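Local structure of SusD homolog (Bacteroides ovatus, 4F53) at residues Ala384-Val389 and Thr415-Gly420; Gly408-Asn413 and Lys456-Ala461; Asp83-Pro88 and Arg477-Thr482. The protein probably binds glycans, perhaps mucin O-glycans, at the bacterial outer surface as a SusD-like lipoprotein with a TPR-like helical fold. All blocks are in the same frame, centred on the assembly; numbering follows the deposited sequence.

Contact 1: residues Ala384-Val389 and Thr415-Gly420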
loop_
_atom_site.group_PDB
_atom_site.type_symbol
_atom_site.label_atom_id
_atom_site.label_comp_id
_atom_site.label_asym_id
_atom_site.label_seq_id
_atom_site.Cartn_x
_atom_site.Cartn_y
_atom_site.Cartn_z
ATOM N N ALA A 384 -26.151 5.256 2.402
ATOM C CA ALA A 384 -27.006 6.431 2.194
ATOM C C ALA A 384 -26.438 7.707 2.852
ATOM O O ALA A 384 -27.011 8.780 2.697
ATOM C CB ALA A 384 -28.400 6.143 2.750
ATOM N N SER A 385 -25.336 7.589 3.582
ATOM C CA SER A 385 -24.683 8.674 4.327
ATOM C C SER A 385 -24.244 9.816 3.392
ATOM O O SER A 385 -23.670 9.559 2.322
ATOM C CB SER A 385 -23.488 8.130 5.126
ATOM O OG SER A 385 -22.613 9.139 5.614
ATOM N N THR A 386 -24.509 11.074 3.814
ATOM C CA THR A 386 -24.122 12.291 3.069
ATOM C C THR A 386 -23.254 13.239 3.957
ATOM O O THR A 386 -23.136 14.431 3.669
ATOM C CB THR A 386 -25.352 13.016 2.489
ATOM O OG1 THR A 386 -26.248 13.326 3.558
ATOM C CG2 THR A 386 -26.057 12.207 1.405
ATOM N N GLY A 387 -22.602 12.668 4.961
ATOM C CA GLY A 387 -21.709 13.360 5.881
ATOM C C GLY A 387 -20.519 13.988 5.187
ATOM O O GLY A 387 -19.899 13.378 4.311
ATOM N N LYS A 388 -20.239 15.236 5.517
ATOM C CA LYS A 388 -19.159 15.970 4.871
ATOM C C LYS A 388 -17.955 16.088 5.773
ATOM O O LYS A 388 -18.114 16.265 6.987
ATOM C CB LYS A 388 -19.646 17.372 4.449
ATOM C CG LYS A 388 -20.719 17.359 3.337
ATOM C CD LYS A 388 -20.278 16.759 1.987
ATOM C CE LYS A 388 -21.391 16.817 0.963
ATOM N NZ LYS A 388 -22.569 15.988 1.347
ATOM N N VAL A 389 -16.752 16.007 5.172
ATOM C CA VAL A 389 -15.467 16.094 5.879
ATOM C C VAL A 389 -15.286 17.490 6.416
ATOM O O VAL A 389 -15.367 18.459 5.673
ATOM C CB VAL A 389 -14.260 15.641 5.017
ATOM C CG1 VAL A 389 -12.935 15.864 5.744
ATOM C CG2 VAL A 389 -14.402 14.178 4.615
ATOM N N THR A 415 -18.502 12.307 -0.265
ATOM C CA THR A 415 -19.283 11.633 0.745
ATOM C C THR A 415 -19.541 10.199 0.251
ATOM O O THR A 415 -18.976 9.789 -0.772
ATOM C CB THR A 415 -20.514 12.435 1.187
ATOM O OG1 THR A 415 -21.047 11.752 2.337
ATOM C CG2 THR A 415 -21.563 12.616 0.068
ATOM N N VAL A 416 -20.317 9.416 1.026
ATOM C CA VAL A 416 -20.554 8.002 0.761
ATOM C C VAL A 416 -21.615 7.767 -0.332
ATOM O O VAL A 416 -21.309 7.075 -1.308
ATOM C CB VAL A 416 -20.906 7.219 2.052
ATOM C CG1 VAL A 416 -20.989 5.718 1.772
ATOM C CG2 VAL A 416 -19.897 7.514 3.161
ATOM N N ALA A 417 -22.856 8.286 -0.132
ATOM C CA ALA A 417 -23.995 8.062 -1.043
ATOM C C ALA A 417 -23.570 8.279 -2.506
ATOM O O ALA A 417 -23.101 9.364 -2.863
ATOM C CB ALA A 417 -25.172 8.945 -0.664
ATOM N N TRP A 418 -23.612 7.188 -3.300
ATOM C CA TRP A 418 -23.243 7.176 -4.715
ATOM C C TRP A 418 -24.053 8.230 -5.488
ATOM O O TRP A 418 -25.277 8.156 -5.520
ATOM C CB TRP A 418 -23.488 5.783 -5.308
ATOM C CG TRP A 418 -23.153 5.720 -6.763
ATOM C CD1 TRP A 418 -24.015 5.870 -7.814
ATOM C CD2 TRP A 418 -21.846 5.582 -7.330
ATOM N NE1 TRP A 418 -23.337 5.772 -8.999
ATOM C CE2 TRP A 418 -21.996 5.621 -8.738
ATOM C CE3 TRP A 418 -20.552 5.437 -6.785
ATOM C CZ2 TRP A 418 -20.916 5.453 -9.608
ATOM C CZ3 TRP A 418 -19.471 5.313 -7.649
ATOM C CH2 TRP A 418 -19.661 5.307 -9.045
ATOM N N SER A 419 -23.382 9.192 -6.116
ATOM C CA SER A 419 -24.128 10.223 -6.831
ATOM C C SER A 419 -24.179 9.971 -8.345
ATOM O O SER A 419 -25.089 10.464 -9.020
ATOM C CB SER A 419 -23.541 11.604 -6.550
ATOM O OG SER A 419 -22.162 11.604 -6.850
ATOM N N GLY A 420 -23.206 9.231 -8.862
ATOM C CA GLY A 420 -23.077 9.002 -10.298
ATOM C C GLY A 420 -22.759 10.285 -11.043
ATOM O O GLY A 420 -22.398 11.288 -10.428
#
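Two backbone carbonyls of 384-389 receive the two hydrogen bonds of this contact, and both donors come from 415-420. Ala417 N gives its hydrogen to Ser385 O at 2.9 Å, nearly along the C=O axis and almost straight, with an N-H...O angle of 164°. Thr415 OG1, anti to its backbone N (chi1 -170°), donates to Gly387 O at 2.8 Å, coming in above the carbonyl plane. The packing is tight here, with Ala417 CB 3.4 Å from Ser385 O. Val416 CG2 lies at ordinary packing distance, 4.0 Å from Ser385 OG. Both segments belong to the irregular excursion between helices 379-383 and 423-438, on the surface of the TPR-like helical fold. Val416 is the buried residue of the contact; its side chain touches Ile366 and Gln433 on helices 358-372 and 423-438. The side with Thr386 and Lys388 is looser and exposed. Thr386 CG2 only brushes Ala417 CB at 4.0 Å. The Lys388 chain bends at chi2 and chi4, so its amine curls back and NZ donates to Thr386 O at 2.9 Å. The side chains of Lys388 and Thr415 cross obliquely, with Lys388 NZ 3.7 Å from Thr415 CG2.

Contact 2: residues Gly408-Asn413 and Lys456-Ala461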
loop_
_atom_site.group_PDB
_atom_site.type_symbol
_atom_site.label_atom_id
_atom_site.label_comp_id
_atom_site.label_asym_id
_atom_site.label_seq_id
_atom_site.Cartn_x
_atom_site.Cartn_y
_atom_site.Cartn_z
ATOM N N GLY A 408 -5.695 21.650 10.724
ATOM C CA GLY A 408 -5.664 21.863 9.287
ATOM C C GLY A 408 -6.988 21.470 8.680
ATOM O O GLY A 408 -7.951 21.225 9.409
ATOM N N ALA A 409 -7.065 21.424 7.344
ATOM C CA ALA A 409 -8.322 21.058 6.710
ATOM C C ALA A 409 -8.108 20.312 5.430
ATOM O O ALA A 409 -7.209 20.657 4.663
ATOM C CB ALA A 409 -9.160 22.294 6.444
ATOM N N ILE A 410 -8.916 19.256 5.219
ATOM C CA ILE A 410 -8.950 18.485 3.978
ATOM C C ILE A 410 -9.959 19.201 3.078
ATOM O O ILE A 410 -11.103 19.421 3.486
ATOM C CB ILE A 410 -9.273 16.976 4.173
ATOM C CG1 ILE A 410 -8.163 16.267 4.991
ATOM C CG2 ILE A 410 -9.461 16.302 2.800
ATOM C CD1 ILE A 410 -8.567 15.016 5.660
ATOM N N ASN A 411 -9.547 19.601 1.893
ATOM C CA ASN A 411 -10.485 20.305 1.025
ATOM C C ASN A 411 -11.142 19.323 0.051
ATOM O O ASN A 411 -10.586 19.021 -1.015
ATOM C CB ASN A 411 -9.784 21.469 0.316
ATOM C CG ASN A 411 -9.192 22.466 1.314
ATOM O OD1 ASN A 411 -9.879 23.010 2.209
ATOM N ND2 ASN A 411 -7.882 22.677 1.223
ATOM N N THR A 412 -12.307 18.783 0.450
ATOM C CA THR A 412 -13.060 17.817 -0.371
ATOM C C THR A 412 -14.530 17.850 0.005
ATOM O O THR A 412 -14.853 18.073 1.167
ATOM C CB THR A 412 -12.495 16.356 -0.231
ATOM O OG1 THR A 412 -13.259 15.522 -1.079
ATOM C CG2 THR A 412 -12.644 15.768 1.189
ATOM N N ASN A 413 -15.403 17.521 -0.941
ATOM C CA ASN A 413 -16.847 17.433 -0.693
ATOM C C ASN A 413 -17.340 15.994 -0.870
ATOM O O ASN A 413 -18.554 15.759 -0.864
ATOM C CB ASN A 413 -17.631 18.378 -1.616
ATOM C CG ASN A 413 -18.056 19.657 -0.944
ATOM O OD1 ASN A 413 -18.722 19.654 0.103
ATOM N ND2 ASN A 413 -17.684 20.783 -1.541
ATOM N N LYS A 456 -8.268 13.097 -1.045
ATOM C CA LYS A 456 -7.576 14.357 -0.741
ATOM C C LYS A 456 -6.974 14.221 0.672
ATOM O O LYS A 456 -7.643 13.729 1.576
ATOM C CB LYS A 456 -8.521 15.581 -0.844
ATOM C CG LYS A 456 -9.200 15.766 -2.199
ATOM C CD LYS A 456 -8.246 15.849 -3.401
ATOM C CE LYS A 456 -7.345 17.070 -3.447
ATOM N NZ LYS A 456 -8.105 18.330 -3.666
ATOM N N LEU A 457 -5.694 14.519 0.819
ATOM C CA LEU A 457 -4.991 14.433 2.093
ATOM C C LEU A 457 -4.482 15.806 2.516
ATOM O O LEU A 457 -4.336 16.710 1.681
ATOM C CB LEU A 457 -3.782 13.460 1.992
ATOM C CG LEU A 457 -4.052 11.978 1.680
ATOM C CD1 LEU A 457 -2.744 11.261 1.401
ATOM C CD2 LEU A 457 -4.835 11.314 2.817
HETATM N N MSE A 458 -4.220 15.971 3.815
HETATM C CA MSE A 458 -3.622 17.206 4.300
HETATM C C MSE A 458 -2.144 17.214 3.914
HETATM O O MSE A 458 -1.530 16.142 3.866
HETATM C CB MSE A 458 -3.785 17.325 5.820
HETATM C CG MSE A 458 -5.103 17.944 6.202
HETATM SE SE MSE A 458 -5.409 18.022 8.120
HETATM C CE MSE A 458 -5.776 16.150 8.467
ATOM N N PRO A 459 -1.520 18.366 3.620
ATOM C CA PRO A 459 -0.077 18.326 3.381
ATOM C C PRO A 459 0.662 18.024 4.697
ATOM O O PRO A 459 0.096 18.206 5.794
ATOM C CB PRO A 459 0.218 19.729 2.862
ATOM C CG PRO A 459 -0.800 20.590 3.532
ATOM C CD PRO A 459 -2.039 19.755 3.610
HETATM N N MSE A 460 1.913 17.570 4.600
HETATM C CA MSE A 460 2.763 17.326 5.772
HETATM C C MSE A 460 2.907 18.598 6.587
HETATM O O MSE A 460 3.066 19.657 6.000
HETATM C CB MSE A 460 4.144 16.781 5.349
HETATM C CG MSE A 460 4.045 15.451 4.629
HETATM SE SE MSE A 460 3.186 14.042 5.647
HETATM C CE MSE A 460 3.650 12.538 4.419
ATOM N N ALA A 461 2.801 18.510 7.938
ATOM C CA ALA A 461 2.897 19.671 8.834
ATOM C C ALA A 461 4.224 20.450 8.627
ATOM O O ALA A 461 4.232 21.679 8.629
ATOM C CB ALA A 461 2.780 19.228 10.278
HETATM O O HOH W 1 -6.545 18.572 1.077
#
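This contact lies on helix 265-273, where two irregular loop segments of the SusD-like fold meet; their touching parts, 408-412 and 456-458, run in nearly opposite directions (174°). Ile410 and the selenomethionine Met458 carry the apolar part. Their side chains cross at about a right angle, with Ile410 CG1 3.7 Å from Met458 CG. The Met458 chain bends at chi3 (-74°), so CE comes to the tip of Ile410, 4.1 Å from CD1. Its SE rests on the backbone of Gly408, 3.8 Å from Gly408 C. Ile410 CG2, anti to the backbone N, reaches 3.4 Å from Lys456 O. In the fold, Ile410 is buried against Cys269 and Tyr270 of that helix. Tyr270 OH also hydrogen-bonds Lys456 O, and Asp266 takes the N-H of Met458. Lys456 slides past Ile410 in the opposite direction. Its chain coils through three bends, laying CG 3.9 Å from Thr412 CB. Thr412 OG1 is hydrogen-bonded to Glu428 of helix 423-438. Polar contact between the two backbones runs through one water, which accepts from Asn411 N at 3.3 Å and donates to Leu457 O at 3.0 Å.

Contact 3: residues Asp83-Pro88 and Arg477-Thr482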
loop_
_atom_site.group_PDB
_atom_site.type_symbol
_atom_site.label_atom_id
_atom_site.label_comp_id
_atom_site.label_asym_id
_atom_site.label_seq_id
_atom_site.Cartn_x
_atom_site.Cartn_y
_atom_site.Cartn_z
ATOM N N ASP A 83 20.753 5.903 5.621
ATOM C CA ASP A 83 20.423 4.537 6.061
ATOM C C ASP A 83 18.961 4.191 5.811
ATOM O O ASP A 83 18.677 3.070 5.396
ATOM C CB ASP A 83 20.749 4.325 7.554
ATOM C CG ASP A 83 22.207 4.548 7.940
ATOM O OD1 ASP A 83 23.097 4.351 7.070
ATOM O OD2 ASP A 83 22.460 4.901 9.120
ATOM N N TRP A 84 18.035 5.134 6.060
ATOM C CA TRP A 84 16.599 4.924 5.816
ATOM C C TRP A 84 16.298 4.857 4.318
ATOM O O TRP A 84 15.355 4.181 3.908
ATOM C CB TRP A 84 15.763 6.050 6.442
ATOM C CG TRP A 84 15.574 5.968 7.936
ATOM C CD1 TRP A 84 16.479 5.540 8.868
ATOM C CD2 TRP A 84 14.419 6.411 8.671
ATOM N NE1 TRP A 84 15.953 5.666 10.132
ATOM C CE2 TRP A 84 14.697 6.212 10.043
ATOM C CE3 TRP A 84 13.192 6.996 8.302
ATOM C CZ2 TRP A 84 13.781 6.552 11.044
ATOM C CZ3 TRP A 84 12.290 7.324 9.293
ATOM C CH2 TRP A 84 12.595 7.119 10.648
ATOM N N LYS A 85 17.068 5.585 3.505
ATOM C CA LYS A 85 16.874 5.614 2.057
ATOM C C LYS A 85 17.365 4.313 1.386
ATOM O O LYS A 85 16.933 3.997 0.280
ATOM C CB LYS A 85 17.563 6.838 1.452
ATOM C CG LYS A 85 16.811 8.115 1.792
ATOM C CD LYS A 85 17.251 9.301 0.979
ATOM C CE LYS A 85 18.342 10.083 1.638
ATOM N NZ LYS A 85 18.710 11.257 0.819
ATOM N N LYS A 86 18.209 3.534 2.080
ATOM C CA LYS A 86 18.742 2.281 1.544
ATOM C C LYS A 86 17.748 1.101 1.704
ATOM O O LYS A 86 17.626 0.270 0.803
ATOM C CB LYS A 86 20.077 1.970 2.244
ATOM C CG LYS A 86 20.910 0.893 1.598
ATOM C CD LYS A 86 22.305 0.846 2.210
ATOM C CE LYS A 86 23.195 -0.234 1.625
ATOM N NZ LYS A 86 22.870 -1.590 2.151
ATOM N N ILE A 87 17.053 1.040 2.841
ATOM C CA ILE A 87 16.182 -0.061 3.226
ATOM C C ILE A 87 15.052 -0.371 2.205
ATOM O O ILE A 87 14.959 -1.558 1.874
ATOM C CB ILE A 87 15.653 0.139 4.684
ATOM C CG1 ILE A 87 16.857 0.176 5.646
ATOM C CG2 ILE A 87 14.656 -0.992 5.108
ATOM C CD1 ILE A 87 16.593 0.828 6.964
ATOM N N PRO A 88 14.216 0.585 1.651
ATOM C CA PRO A 88 13.145 0.162 0.730
ATOM C C PRO A 88 13.609 -0.300 -0.651
ATOM O O PRO A 88 12.761 -0.672 -1.483
ATOM C CB PRO A 88 12.271 1.418 0.601
ATOM C CG PRO A 88 12.688 2.316 1.720
ATOM C CD PRO A 88 14.129 2.036 1.905
ATOM N N ARG A 477 7.899 9.412 -5.418
ATOM C CA ARG A 477 8.795 8.262 -5.470
ATOM C C ARG A 477 9.885 8.446 -4.412
ATOM O O ARG A 477 9.888 9.441 -3.686
ATOM C CB ARG A 477 9.410 8.112 -6.897
ATOM C CG ARG A 477 10.389 9.227 -7.251
ATOM C CD ARG A 477 11.028 9.056 -8.612
ATOM N NE ARG A 477 12.014 7.977 -8.672
ATOM C CZ ARG A 477 13.319 8.112 -8.467
ATOM N NH1 ARG A 477 13.820 9.280 -8.077
ATOM N NH2 ARG A 477 14.128 7.068 -8.598
HETATM N N MSE A 478 10.802 7.483 -4.339
HETATM C CA MSE A 478 11.985 7.564 -3.506
HETATM C C MSE A 478 13.175 7.708 -4.424
HETATM O O MSE A 478 13.174 7.097 -5.502
HETATM C CB MSE A 478 12.124 6.322 -2.595
HETATM C CG MSE A 478 11.074 6.272 -1.491
HETATM SE SE MSE A 478 11.319 7.619 -0.114
HETATM C CE MSE A 478 13.076 7.093 0.588
ATOM N N PRO A 479 14.197 8.513 -4.035
ATOM C CA PRO A 479 15.402 8.595 -4.866
ATOM C C PRO A 479 16.264 7.351 -4.679
ATOM O O PRO A 479 16.181 6.699 -3.639
ATOM C CB PRO A 479 16.096 9.854 -4.352
ATOM C CG PRO A 479 15.680 9.967 -2.923
ATOM C CD PRO A 479 14.345 9.284 -2.775
ATOM N N TYR A 480 17.085 7.010 -5.674
ATOM C CA TYR A 480 17.965 5.843 -5.576
ATOM C C TYR A 480 18.986 6.028 -4.460
ATOM O O TYR A 480 19.511 7.135 -4.309
ATOM C CB TYR A 480 18.695 5.575 -6.916
ATOM C CG TYR A 480 17.768 5.214 -8.056
ATOM C CD1 TYR A 480 16.896 4.132 -7.956
ATOM C CD2 TYR A 480 17.797 5.920 -9.257
ATOM C CE1 TYR A 480 16.046 3.792 -9.003
ATOM C CE2 TYR A 480 16.950 5.585 -10.312
ATOM C CZ TYR A 480 16.065 4.528 -10.170
ATOM O OH TYR A 480 15.224 4.176 -11.190
ATOM N N PRO A 481 19.291 4.975 -3.663
ATOM C CA PRO A 481 20.329 5.115 -2.613
ATOM C C PRO A 481 21.676 5.580 -3.202
ATOM O O PRO A 481 22.078 5.114 -4.280
ATOM C CB PRO A 481 20.425 3.707 -2.014
ATOM C CG PRO A 481 19.101 3.063 -2.322
ATOM C CD PRO A 481 18.732 3.605 -3.690
ATOM N N THR A 482 22.363 6.522 -2.491
ATOM C CA THR A 482 23.646 7.114 -2.890
ATOM C C THR A 482 24.714 6.027 -3.141
ATOM O O THR A 482 25.550 6.190 -4.025
ATOM C CB THR A 482 24.112 8.172 -1.849
ATOM O OG1 THR A 482 25.411 8.649 -2.196
ATOM C CG2 THR A 482 24.110 7.658 -0.398
HETATM O O HOH W 2 15.411 5.508 -1.274
#
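Lys85 and Met478 cross obliquely, and the aliphatic part of the lysine does the touching. Lys85 CG stands anti to its carbonyl carbon (chi1 -72°) and meets the terminal methyl of the selenomethionine, with CG 4.1 Å from Met478 CE. Met478 bends at both chi2 and chi3 to bring that methyl round. Further along the lysine, CD comes 4.3 Å from Pro479 CG, so the chain touches two successive residues of 477-482. The bend at chi3 (-92°) then turns the rest of the lysine chain. Its amine makes a long, weak ion pair with Asp82.

The closest approach belongs to Pro481. The tip of its ring points at the helix backbone, with CG 3.5 Å from Lys85 O and 4.0 Å from Lys86 CA. The end of the Lys86 side chain leads away from Pro481; here a proline ring meets main chain. Lys85 O also takes a hydrogen from a water at 2.6 Å. The same water donates to Pro479 O at 2.8 Å, linking two carbonyls that cannot bond each other.

Tyr480 turns away from 83-88, and one face of its ring is covered by Arg477, which forms a salt bridge with Asp509. Met478 is also buried against Tyr75 and against Thr130 and Tyr131 of helix 110-131.

The segment 83-88 is a weakly bonded first part of helix 82-106, kinked at Pro88, whose ring nitrogen carries no hydrogen. The contact is plain packing: an extended, proline-rich loop leading into helix 482-487 is laid across the start of a long helix in the TPR-like fold of the SusD family.

In the fold
From the N terminus, the start of helix 82-106 comes first. Contact 3 joins it to the loop before helix 482-487, closing a loop of 388 residues that contains both other contacts. Contact 1 closes a short loop of 25 residues, without helix or strand. Segment 408-413 leaves from inside that loop to meet 456-461, so contacts 1 and 2 cross along the chain. The two touch in space: Val389 packs on Ile410 and Thr412, and Lys388 on Asn413. Together they tie the excursion before helix 423-438 to the loop after helix 442-452. Contacts 1 and 3 lie on opposite sides of the chain's centre, their own centres 39 Å apart.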